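Local coordinates for acetyltransferase, GNAT family (Listeria monocytogenes str. 4b, PDB 2OH1), which probably transfers an acyl group, most likely acetyl from acetyl-CoA, to an acceptor substrate, as GNAT-family enzymes do, at residues N152-Y155 against V156-G159. Sequence-based numbering, arbitrary orientation.
Sequences NQMY and VRYG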
ATOM      1  N   ASN A 152       0.835 -11.591  -6.694  1.00 17.05           N
ATOM      2  CA  ASN A 152       0.814 -12.619  -5.636  1.00 15.53           C
ATOM      3  C   ASN A 152       2.236 -13.115  -5.361  1.00 14.91           C
ATOM      4  O   ASN A 152       2.636 -13.204  -4.194  1.00 16.14           O
ATOM      5  CB  ASN A 152      -0.114 -13.780  -5.983  1.00 14.08           C
ATOM      6  CG  ASN A 152      -1.592 -13.460  -5.702  1.00 14.55           C
ATOM      7  OD1 ASN A 152      -2.046 -13.420  -4.555  1.00 17.82           O
ATOM      8  ND2 ASN A 152      -2.350 -13.222  -6.765  1.00 16.54           N
ATOM      9  N   GLN A 153       3.010 -13.378  -6.424  1.00 15.22           N
ATOM     10  CA  GLN A 153       4.419 -13.809  -6.242  1.00 15.30           C
ATOM     11  C   GLN A 153       5.207 -12.768  -5.446  1.00 14.25           C
ATOM     12  O   GLN A 153       6.020 -13.105  -4.589  1.00 16.80           O
ATOM     13  CB  GLN A 153       5.144 -14.061  -7.559  1.00 17.86           C
ATOM     14  CG  GLN A 153       4.756 -15.294  -8.238  1.00 23.57           C
ATOM     15  CD  GLN A 153       5.299 -15.404  -9.678  1.00 27.41           C
ATOM     16  OE1 GLN A 153       5.127 -14.500 -10.505  1.00 39.36           O
ATOM     17  NE2 GLN A 153       5.878 -16.544  -9.990  1.00 35.24           N
HETATM   18  N   MSE A 154       4.929 -11.495  -5.745  1.00 16.06           N
HETATM   19  CA  MSE A 154       5.653 -10.399  -5.123  1.00 17.75           C
HETATM   20  C   MSE A 154       5.399 -10.377  -3.625  1.00 16.09           C
HETATM   21  O   MSE A 154       6.292 -10.307  -2.811  1.00 16.04           O
HETATM   22  CB  MSE A 154       5.256  -9.084  -5.782  1.00 18.97           C
HETATM   23  CG  MSE A 154       6.066  -7.949  -5.249  1.00 16.80           C
HETATM   24 SE   MSE A 154       5.451  -6.179  -5.780  0.75 23.00          SE
HETATM   25  CE  MSE A 154       4.135  -6.040  -4.413  1.00 30.63           C
ATOM     26  N   TYR A 155       4.136 -10.455  -3.236  1.00 15.24           N
ATOM     27  CA  TYR A 155       3.851 -10.438  -1.815  1.00 17.87           C
ATOM     28  C   TYR A 155       4.516 -11.600  -1.060  1.00 15.39           C
ATOM     29  O   TYR A 155       5.003 -11.451   0.043  1.00 14.64           O
ATOM     30  CB  TYR A 155       2.337 -10.413  -1.564  1.00 17.72           C
ATOM     31  CG  TYR A 155       1.678  -9.141  -2.068  1.00 19.04           C
ATOM     32  CD1 TYR A 155       2.200  -7.900  -1.731  1.00 22.14           C
ATOM     33  CD2 TYR A 155       0.530  -9.178  -2.818  1.00 23.30           C
ATOM     34  CE1 TYR A 155       1.567  -6.718  -2.139  1.00 20.50           C
ATOM     35  CE2 TYR A 155      -0.084  -8.027  -3.246  1.00 26.14           C
ATOM     36  CZ  TYR A 155       0.425  -6.801  -2.889  1.00 21.24           C
ATOM     37  OH  TYR A 155      -0.260  -5.656  -3.311  1.00 24.72           O
ATOM     38  N   VAL A 156       4.497 -12.779  -1.662  1.00 14.58           N
ATOM     39  CA  VAL A 156       5.177 -13.915  -1.030  1.00 15.04           C
ATOM     40  C   VAL A 156       6.689 -13.650  -0.915  1.00 14.73           C
ATOM     41  O   VAL A 156       7.308 -13.886   0.114  1.00 16.55           O
ATOM     42  CB  VAL A 156       4.856 -15.214  -1.798  1.00 16.75           C
ATOM     43  CG1 VAL A 156       5.737 -16.424  -1.281  1.00 18.25           C
ATOM     44  CG2 VAL A 156       3.335 -15.449  -1.777  1.00 17.95           C
ATOM     45  N   ARG A 157       7.277 -13.153  -1.985  1.00 16.90           N
ATOM     46  CA  ARG A 157       8.707 -12.832  -2.031  1.00 19.12           C
ATOM     47  C   ARG A 157       9.062 -11.808  -0.952  1.00 19.43           C
ATOM     48  O   ARG A 157      10.134 -11.892  -0.347  1.00 20.66           O
ATOM     49  CB  ARG A 157       9.049 -12.273  -3.394  1.00 21.59           C
ATOM     50  CG  ARG A 157      10.509 -12.171  -3.648  1.00 31.66           C
ATOM     51  CD  ARG A 157      10.774 -12.041  -5.125  1.00 36.90           C
ATOM     52  NE  ARG A 157      10.289 -10.765  -5.628  1.00 38.98           N
ATOM     53  CZ  ARG A 157       9.316 -10.617  -6.530  1.00 36.74           C
ATOM     54  NH1 ARG A 157       8.702 -11.662  -7.066  1.00 29.63           N
ATOM     55  NH2 ARG A 157       8.975  -9.394  -6.914  1.00 40.84           N
ATOM     56  N   TYR A 158       8.155 -10.876  -0.698  1.00 18.69           N
ATOM     57  CA  TYR A 158       8.336  -9.865   0.350  1.00 19.05           C
ATOM     58  C   TYR A 158       8.057 -10.359   1.774  1.00 19.42           C
ATOM     59  O   TYR A 158       8.097  -9.576   2.721  1.00 21.76           O
ATOM     60  CB  TYR A 158       7.465  -8.641   0.076  1.00 19.88           C
ATOM     61  CG  TYR A 158       7.794  -7.791  -1.149  1.00 18.61           C
ATOM     62  CD1 TYR A 158       8.916  -7.993  -1.966  1.00 21.28           C
ATOM     63  CD2 TYR A 158       6.995  -6.669  -1.415  1.00 21.91           C
ATOM     64  CE1 TYR A 158       9.161  -7.143  -3.067  1.00 21.78           C
ATOM     65  CE2 TYR A 158       7.239  -5.849  -2.476  1.00 25.99           C
ATOM     66  CZ  TYR A 158       8.308  -6.074  -3.288  1.00 19.58           C
ATOM     67  OH  TYR A 158       8.555  -5.216  -4.340  1.00 26.80           O
ATOM     68  N   GLY A 159       7.764 -11.652   1.949  1.00 16.81           N
ATOM     69  CA  GLY A 159       7.650 -12.251   3.260  1.00 17.78           C
ATOM     70  C   GLY A 159       6.261 -12.328   3.860  1.00 15.87           C
ATOM     71  O   GLY A 159       6.136 -12.660   5.023  1.00 18.11           O
TER
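Met154, a selenomethionine here, packs against both Arg157 and Tyr158 in the last turn of helix 149-157, where a Schellman motif ends the helix that joins strands 139-145 and 161-166 of the GNAT fold. Its CB points away from segment 156-159 yet still touches Arg157 NH2 (3.9 Å). With CG anti to the backbone N (chi1 -175°), the chain runs past the guanidinium and along the ring: CG is 3.7 Å from Arg157 NH2 and sits over one face of the Tyr158 ring, toward its rim, as a CH-pi contact 3.8 Å from the centroid. SE lies oblique to the ring, 4.5 Å from its centroid, a Met-aromatic contact, and also meets Tyr158 OH. The bend at chi3 (84°) turns the terminal CE back to Tyr158 CE2, 3.7 Å away. One face of the Arg157 guanidinium lies over Met154 CA, which is offset toward the rim of the group; the arginine side chain also approaches a bound 1,2-ethanediol. Tyr158 OH hydrogen-bonds Ser121 OG on helix 120-134, which ties the far end of the ring to the neighbouring helix, while the Tyr155 side chain packs on Leu142 and Cys144 of strand 139-145. Along the backbone, Val156 N and Arg157 N bond to the carbonyls of Asn152 and Gln153, and Tyr158 N closes the series on Met154 O. Gly159 then leaves the helix with positive phi (95°), and its N hydrogen-bonds back to Val156 O, 2.9 Å away.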